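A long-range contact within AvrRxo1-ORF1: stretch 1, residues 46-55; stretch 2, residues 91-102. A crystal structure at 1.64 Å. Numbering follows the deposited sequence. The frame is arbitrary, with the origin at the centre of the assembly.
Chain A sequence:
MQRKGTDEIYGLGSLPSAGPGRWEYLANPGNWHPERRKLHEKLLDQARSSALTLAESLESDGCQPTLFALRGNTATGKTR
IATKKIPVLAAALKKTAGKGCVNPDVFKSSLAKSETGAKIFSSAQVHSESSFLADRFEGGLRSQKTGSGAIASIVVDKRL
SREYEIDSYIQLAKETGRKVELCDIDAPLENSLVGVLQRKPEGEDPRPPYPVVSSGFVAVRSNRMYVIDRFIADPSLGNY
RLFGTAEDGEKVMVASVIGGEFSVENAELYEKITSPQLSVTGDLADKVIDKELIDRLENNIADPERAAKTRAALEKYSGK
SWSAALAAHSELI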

ATOM      1  N   GLN A  46      40.752 -13.461 -18.912  1.00 22.82           N
ATOM      2  CA  GLN A  46      40.243 -12.177 -19.376  1.00 23.35           C
ATOM      3  C   GLN A  46      39.658 -11.372 -18.214  1.00 23.94           C
ATOM      4  O   GLN A  46      39.952 -10.185 -18.052  1.00 23.86           O
ATOM      5  CB  GLN A  46      39.176 -12.384 -20.453  1.00 26.39           C
ATOM      6  CG  GLN A  46      39.729 -12.924 -21.769  1.00 29.46           C
ATOM      7  CD  GLN A  46      38.641 -13.187 -22.802  1.00 32.01           C
ATOM      8  OE1 GLN A  46      37.448 -12.988 -22.541  1.00 38.26           O
ATOM      9  NE2 GLN A  46      39.050 -13.632 -23.986  1.00 37.72           N
ATOM     10  N   ALA A  47      38.828 -12.033 -17.419  1.00 22.41           N
ATOM     11  CA  ALA A  47      38.161 -11.386 -16.287  1.00 21.15           C
ATOM     12  C   ALA A  47      39.188 -10.901 -15.274  1.00 23.39           C
ATOM     13  O   ALA A  47      39.083  -9.794 -14.719  1.00 21.65           O
ATOM     14  CB  ALA A  47      37.184 -12.359 -15.639  1.00 22.31           C
ATOM     15  N   ARG A  48      40.196 -11.727 -15.026  1.00 20.23           N
ATOM     16  CA  ARG A  48      41.244 -11.352 -14.084  1.00 22.75           C
ATOM     17  C   ARG A  48      42.046 -10.157 -14.569  1.00 23.32           C
ATOM     18  O   ARG A  48      42.401  -9.274 -13.782  1.00 23.35           O
ATOM     19  CB  ARG A  48      42.135 -12.562 -13.781  1.00 22.23           C
ATOM     20  CG  ARG A  48      41.412 -13.560 -12.894  1.00 26.30           C
ATOM     21  CD  ARG A  48      42.114 -14.899 -12.770  1.00 29.87           C
ATOM     22  NE  ARG A  48      41.353 -15.774 -11.875  1.00 32.88           N
ATOM     23  CZ  ARG A  48      41.399 -17.106 -11.873  1.00 35.27           C
ATOM     24  NH1 ARG A  48      42.172 -17.765 -12.730  1.00 33.17           N
ATOM     25  NH2 ARG A  48      40.658 -17.779 -11.001  1.00 32.76           N
ATOM     26  N   SER A  49      42.311 -10.113 -15.869  1.00 21.91           N
ATOM     27  CA  SER A  49      43.009  -8.972 -16.441  1.00 22.73           C
ATOM     28  C   SER A  49      42.188  -7.705 -16.239  1.00 22.27           C
ATOM     29  O   SER A  49      42.714  -6.674 -15.819  1.00 23.45           O
ATOM     30  CB  SER A  49      43.298  -9.203 -17.925  1.00 23.98           C
ATOM     31  OG  SER A  49      43.970  -8.083 -18.471  1.00 30.48           O
ATOM     32  N   SER A  50      40.888  -7.796 -16.506  1.00 21.29           N
ATOM     33  CA  SER A  50      40.008  -6.650 -16.353  1.00 20.79           C
ATOM     34  C   SER A  50      39.949  -6.224 -14.896  1.00 19.18           C
ATOM     35  O   SER A  50      39.986  -5.034 -14.598  1.00 19.95           O
ATOM     36  CB  SER A  50      38.603  -6.974 -16.856  1.00 22.64           C
ATOM     37  OG  SER A  50      38.613  -7.146 -18.268  1.00 24.64           O
ATOM     38  N   ALA A  51      39.863  -7.193 -13.992  1.00 18.87           N
ATOM     39  CA  ALA A  51      39.790  -6.860 -12.571  1.00 19.88           C
ATOM     40  C   ALA A  51      41.068  -6.174 -12.101  1.00 20.38           C
ATOM     41  O   ALA A  51      41.033  -5.269 -11.249  1.00 19.25           O
ATOM     42  CB  ALA A  51      39.510  -8.108 -11.748  1.00 18.93           C
ATOM     43  N   LEU A  52      42.211  -6.598 -12.634  1.00 20.03           N
ATOM     44  CA  LEU A  52      43.467  -5.993 -12.211  1.00 21.06           C
ATOM     45  C   LEU A  52      43.549  -4.566 -12.721  1.00 21.86           C
ATOM     46  O   LEU A  52      44.050  -3.682 -12.029  1.00 20.07           O
ATOM     47  CB  LEU A  52      44.659  -6.822 -12.700  1.00 21.39           C
ATOM     48  CG  LEU A  52      46.039  -6.435 -12.165  1.00 29.25           C
ATOM     49  CD1 LEU A  52      46.074  -6.453 -10.646  1.00 25.25           C
ATOM     50  CD2 LEU A  52      47.094  -7.380 -12.736  1.00 31.53           C
ATOM     51  N   THR A  53      43.055  -4.335 -13.933  1.00 21.05           N
ATOM     52  CA  THR A  53      43.004  -2.977 -14.468  1.00 21.55           C
ATOM     53  C   THR A  53      42.170  -2.085 -13.546  1.00 20.83           C
ATOM     54  O   THR A  53      42.600  -0.986 -13.180  1.00 21.95           O
ATOM     55  CB  THR A  53      42.428  -2.960 -15.892  1.00 25.35           C
ATOM     56  OG1 THR A  53      43.328  -3.652 -16.765  1.00 25.91           O
ATOM     57  CG2 THR A  53      42.269  -1.539 -16.388  1.00 25.22           C
ATOM     58  N   LEU A  54      40.999  -2.575 -13.150  1.00 19.51           N
ATOM     59  CA  LEU A  54      40.141  -1.836 -12.221  1.00 18.16           C
ATOM     60  C   LEU A  54      40.904  -1.530 -10.944  1.00 19.04           C
ATOM     61  O   LEU A  54      40.946  -0.383 -10.489  1.00 18.92           O
ATOM     62  CB  LEU A  54      38.896  -2.654 -11.862  1.00 20.57           C
ATOM     63  CG  LEU A  54      37.750  -2.796 -12.862  1.00 22.85           C
ATOM     64  CD1 LEU A  54      36.586  -3.515 -12.179  1.00 21.77           C
ATOM     65  CD2 LEU A  54      37.308  -1.440 -13.404  1.00 21.70           C
ATOM     66  N   ALA A  55      41.522  -2.560 -10.380  1.00 18.32           N
ATOM     67  CA  ALA A  55      42.220  -2.407  -9.106  1.00 17.90           C
ATOM     68  C   ALA A  55      43.364  -1.403  -9.185  1.00 18.41           C
ATOM     69  O   ALA A  55      43.562  -0.608  -8.262  1.00 20.47           O
ATOM     70  CB  ALA A  55      42.720  -3.752  -8.608  1.00 18.02           C
TER
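Stretch 2, residues 91-102: AALKKTAGKGCV

Stretch 2 begins in a helix that started earlier in the chain and continues as a loop, and both parts lie along one face of the helix formed by stretch 1. The two helices run roughly antiparallel, with an angle of 145° between their N-to-C directions and axes 8.7 Å apart at closest approach. No hydrogen bond joins the stretches; the contact rests on packing, and the backbones come close at two places, where the CA atoms of L54 and A92 are 5.1 Å apart and those of A51 and G100 only 4.1 Å.

L54 contributes the largest area to the contact. Its CA-to-CB bond points sideways, but with chi1 m and chi2 t its end comes nearer to stretch 2. Its CD2 lies 3.3 Å from the carbonyl O of A92, the shortest contact between the stretches, 3.7 Å from CB of A92, 3.9 Å from CD2 of L93 and 3.6 Å from OG1 of T96, while its CD1 is 3.6 Å from the carbonyl O of K99 and 4.5 Å from SG of C101. A92, pointing toward stretch 1, has a side chain small enough to let the helices approach here. L93 starts away from stretch 1, yet its m, t rotamer brings CD2 back to the leucine.

Beyond the helix, a type I' turn runs from T96 to K99. A97 and G98 both have positive phi, as this turn requires, and at G98 a CB would be jammed against the preceding carbonyl O. T96, with chi1 p, serves both the turn and the contact: its OG1 donates to O of K99 at 2.7 Å, while its CG2 packs 3.6 Å from CG2 of T53 and 3.6 Å from O of S50. T53, in the m rotamer, points toward stretch 2 and also places CG2 4.2 Å from CB of K95. K99 begins sideways and leads away at its end; chi3 and chi4, both m, fold the chain back so that NZ donates to O of T96 at 2.8 Å. CB of K99 lies 3.7 Å from OG of S50.

G100 gives the closest backbone approach. Its backbone angles, phi 112° and psi -4°, by themselves call for glycine, and an ideal CB would point toward stretch 1, 2.9 Å from CD1 of L54, a clash. Without one, CA of G100 rests 3.7 Å from CB of S50, and its O lies 3.6 Å from CB of A51. The short side chains of S50 and A51 suit this close approach.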

ATOM      1  N   ALA A  91      35.530   6.048 -12.987  1.00 19.65           N
ATOM      2  CA  ALA A  91      36.783   6.266 -13.697  1.00 17.86           C
ATOM      3  C   ALA A  91      37.452   4.941 -14.041  1.00 21.49           C
ATOM      4  O   ALA A  91      38.044   4.781 -15.115  1.00 22.40           O
ATOM      5  CB  ALA A  91      37.718   7.132 -12.841  1.00 19.62           C
ATOM      6  N   ALA A  92      37.392   3.994 -13.111  1.00 17.44           N
ATOM      7  CA  ALA A  92      37.977   2.684 -13.334  1.00 18.52           C
ATOM      8  C   ALA A  92      37.216   1.875 -14.382  1.00 20.72           C
ATOM      9  O   ALA A  92      37.823   1.267 -15.265  1.00 21.29           O
ATOM     10  CB  ALA A  92      38.049   1.918 -12.022  1.00 20.04           C
ATOM     11  N   LEU A  93      35.894   1.841 -14.268  1.00 19.26           N
ATOM     12  CA  LEU A  93      35.077   1.069 -15.201  1.00 20.69           C
ATOM     13  C   LEU A  93      35.202   1.602 -16.623  1.00 23.47           C
ATOM     14  O   LEU A  93      35.032   0.858 -17.591  1.00 24.21           O
ATOM     15  CB  LEU A  93      33.616   1.082 -14.767  1.00 20.90           C
ATOM     16  CG  LEU A  93      33.302   0.271 -13.507  1.00 20.27           C
ATOM     17  CD1 LEU A  93      31.898   0.584 -12.979  1.00 21.44           C
ATOM     18  CD2 LEU A  93      33.461  -1.223 -13.782  1.00 22.85           C
ATOM     19  N   LYS A  94      35.499   2.884 -16.755  1.00 20.98           N
ATOM     20  CA  LYS A  94      35.704   3.451 -18.084  1.00 24.33           C
ATOM     21  C   LYS A  94      36.873   2.747 -18.771  1.00 27.54           C
ATOM     22  O   LYS A  94      36.823   2.464 -19.972  1.00 31.49           O
ATOM     23  CB  LYS A  94      35.955   4.952 -17.986  1.00 26.56           C
ATOM     24  CG  LYS A  94      35.796   5.701 -19.292  1.00 35.71           C
ATOM     25  CD  LYS A  94      36.124   7.169 -19.096  1.00 36.94           C
ATOM     26  CE  LYS A  94      35.900   7.957 -20.375  1.00 42.92           C
ATOM     27  NZ  LYS A  94      36.260   9.386 -20.189  1.00 44.87           N
ATOM     28  N   LYS A  95      37.904   2.422 -17.998  1.00 23.48           N
ATOM     29  CA  LYS A  95      39.123   1.821 -18.544  1.00 25.17           C
ATOM     30  C   LYS A  95      38.933   0.375 -18.997  1.00 27.97           C
ATOM     31  O   LYS A  95      39.720  -0.140 -19.788  1.00 30.85           O
ATOM     32  CB  LYS A  95      40.264   1.921 -17.525  1.00 24.36           C
ATOM     33  CG  LYS A  95      40.664   3.354 -17.218  1.00 27.67           C
ATOM     34  CD  LYS A  95      41.727   3.417 -16.118  1.00 28.78           C
ATOM     35  CE  LYS A  95      42.017   4.864 -15.723  1.00 29.94           C
ATOM     36  NZ  LYS A  95      42.671   5.010 -14.379  1.00 33.32           N
ATOM     37  N   THR A  96      37.878  -0.273 -18.508  1.00 24.09           N
ATOM     38  CA  THR A  96      37.625  -1.676 -18.820  1.00 25.40           C
ATOM     39  C   THR A  96      36.336  -1.857 -19.608  1.00 26.56           C
ATOM     40  O   THR A  96      35.885  -2.988 -19.812  1.00 29.32           O
ATOM     41  CB  THR A  96      37.504  -2.533 -17.544  1.00 23.87           C
ATOM     42  OG1 THR A  96      36.385  -2.076 -16.775  1.00 22.78           O
ATOM     43  CG2 THR A  96      38.772  -2.444 -16.705  1.00 26.48           C
ATOM     44  N   ALA A  97      35.733  -0.739 -20.020  1.00 28.27           N
ATOM     45  CA  ALA A  97      34.408  -0.742 -20.642  1.00 27.91           C
ATOM     46  C   ALA A  97      33.408  -1.529 -19.806  1.00 29.84           C
ATOM     47  O   ALA A  97      32.566  -2.256 -20.335  1.00 29.67           O
ATOM     48  CB  ALA A  97      34.469  -1.299 -22.067  1.00 31.43           C
ATOM     49  N   GLY A  98      33.515  -1.384 -18.490  1.00 23.06           N
ATOM     50  CA  GLY A  98      32.573  -2.016 -17.585  1.00 23.84           C
ATOM     51  C   GLY A  98      32.898  -3.422 -17.125  1.00 24.56           C
ATOM     52  O   GLY A  98      32.177  -3.982 -16.292  1.00 24.23           O
ATOM     53  N   LYS A  99      33.980  -3.999 -17.633  1.00 23.80           N
ATOM     54  CA  LYS A  99      34.326  -5.371 -17.284  1.00 24.07           C
ATOM     55  C   LYS A  99      35.146  -5.452 -15.995  1.00 21.96           C
ATOM     56  O   LYS A  99      35.736  -4.458 -15.564  1.00 22.39           O
ATOM     57  CB  LYS A  99      35.089  -6.027 -18.439  1.00 25.57           C
ATOM     58  CG  LYS A  99      34.277  -6.098 -19.731  1.00 28.92           C
ATOM     59  CD  LYS A  99      35.028  -6.849 -20.818  1.00 34.80           C
ATOM     60  CE  LYS A  99      36.271  -6.098 -21.252  1.00 34.13           C
ATOM     61  NZ  LYS A  99      35.942  -4.810 -21.922  1.00 38.65           N
ATOM     62  N   GLY A 100      35.173  -6.634 -15.383  1.00 22.30           N
ATOM     63  CA  GLY A 100      36.047  -6.875 -14.244  1.00 22.86           C
ATOM     64  C   GLY A 100      35.321  -7.082 -12.927  1.00 22.34           C
ATOM     65  O   GLY A 100      35.951  -7.372 -11.904  1.00 20.40           O
ATOM     66  N   CYS A 101      33.998  -6.947 -12.944  1.00 22.17           N
ATOM     67  CA  CYS A 101      33.202  -7.097 -11.727  1.00 21.09           C
ATOM     68  C   CYS A 101      32.845  -8.553 -11.453  1.00 20.95           C
ATOM     69  O   CYS A 101      32.741  -9.371 -12.387  1.00 21.88           O
ATOM     70  CB  CYS A 101      31.915  -6.269 -11.820  1.00 20.41           C
ATOM     71  SG  CYS A 101      32.202  -4.508 -12.105  1.00 23.95           S
ATOM     72  N   VAL A 102      32.669  -8.884 -10.174  1.00 20.68           N
ATOM     73  CA  VAL A 102      32.206 -10.218  -9.787  1.00 18.44           C
ATOM     74  C   VAL A 102      30.701 -10.340  -9.987  1.00 22.22           C
ATOM     75  O   VAL A 102      29.914  -9.693  -9.297  1.00 22.71           O
ATOM     76  CB  VAL A 102      32.541 -10.549  -8.331  1.00 22.30           C
ATOM     77  CG1 VAL A 102      32.009 -11.934  -7.973  1.00 24.30           C
ATOM     78  CG2 VAL A 102      34.037 -10.487  -8.116  1.00 25.53           C
TER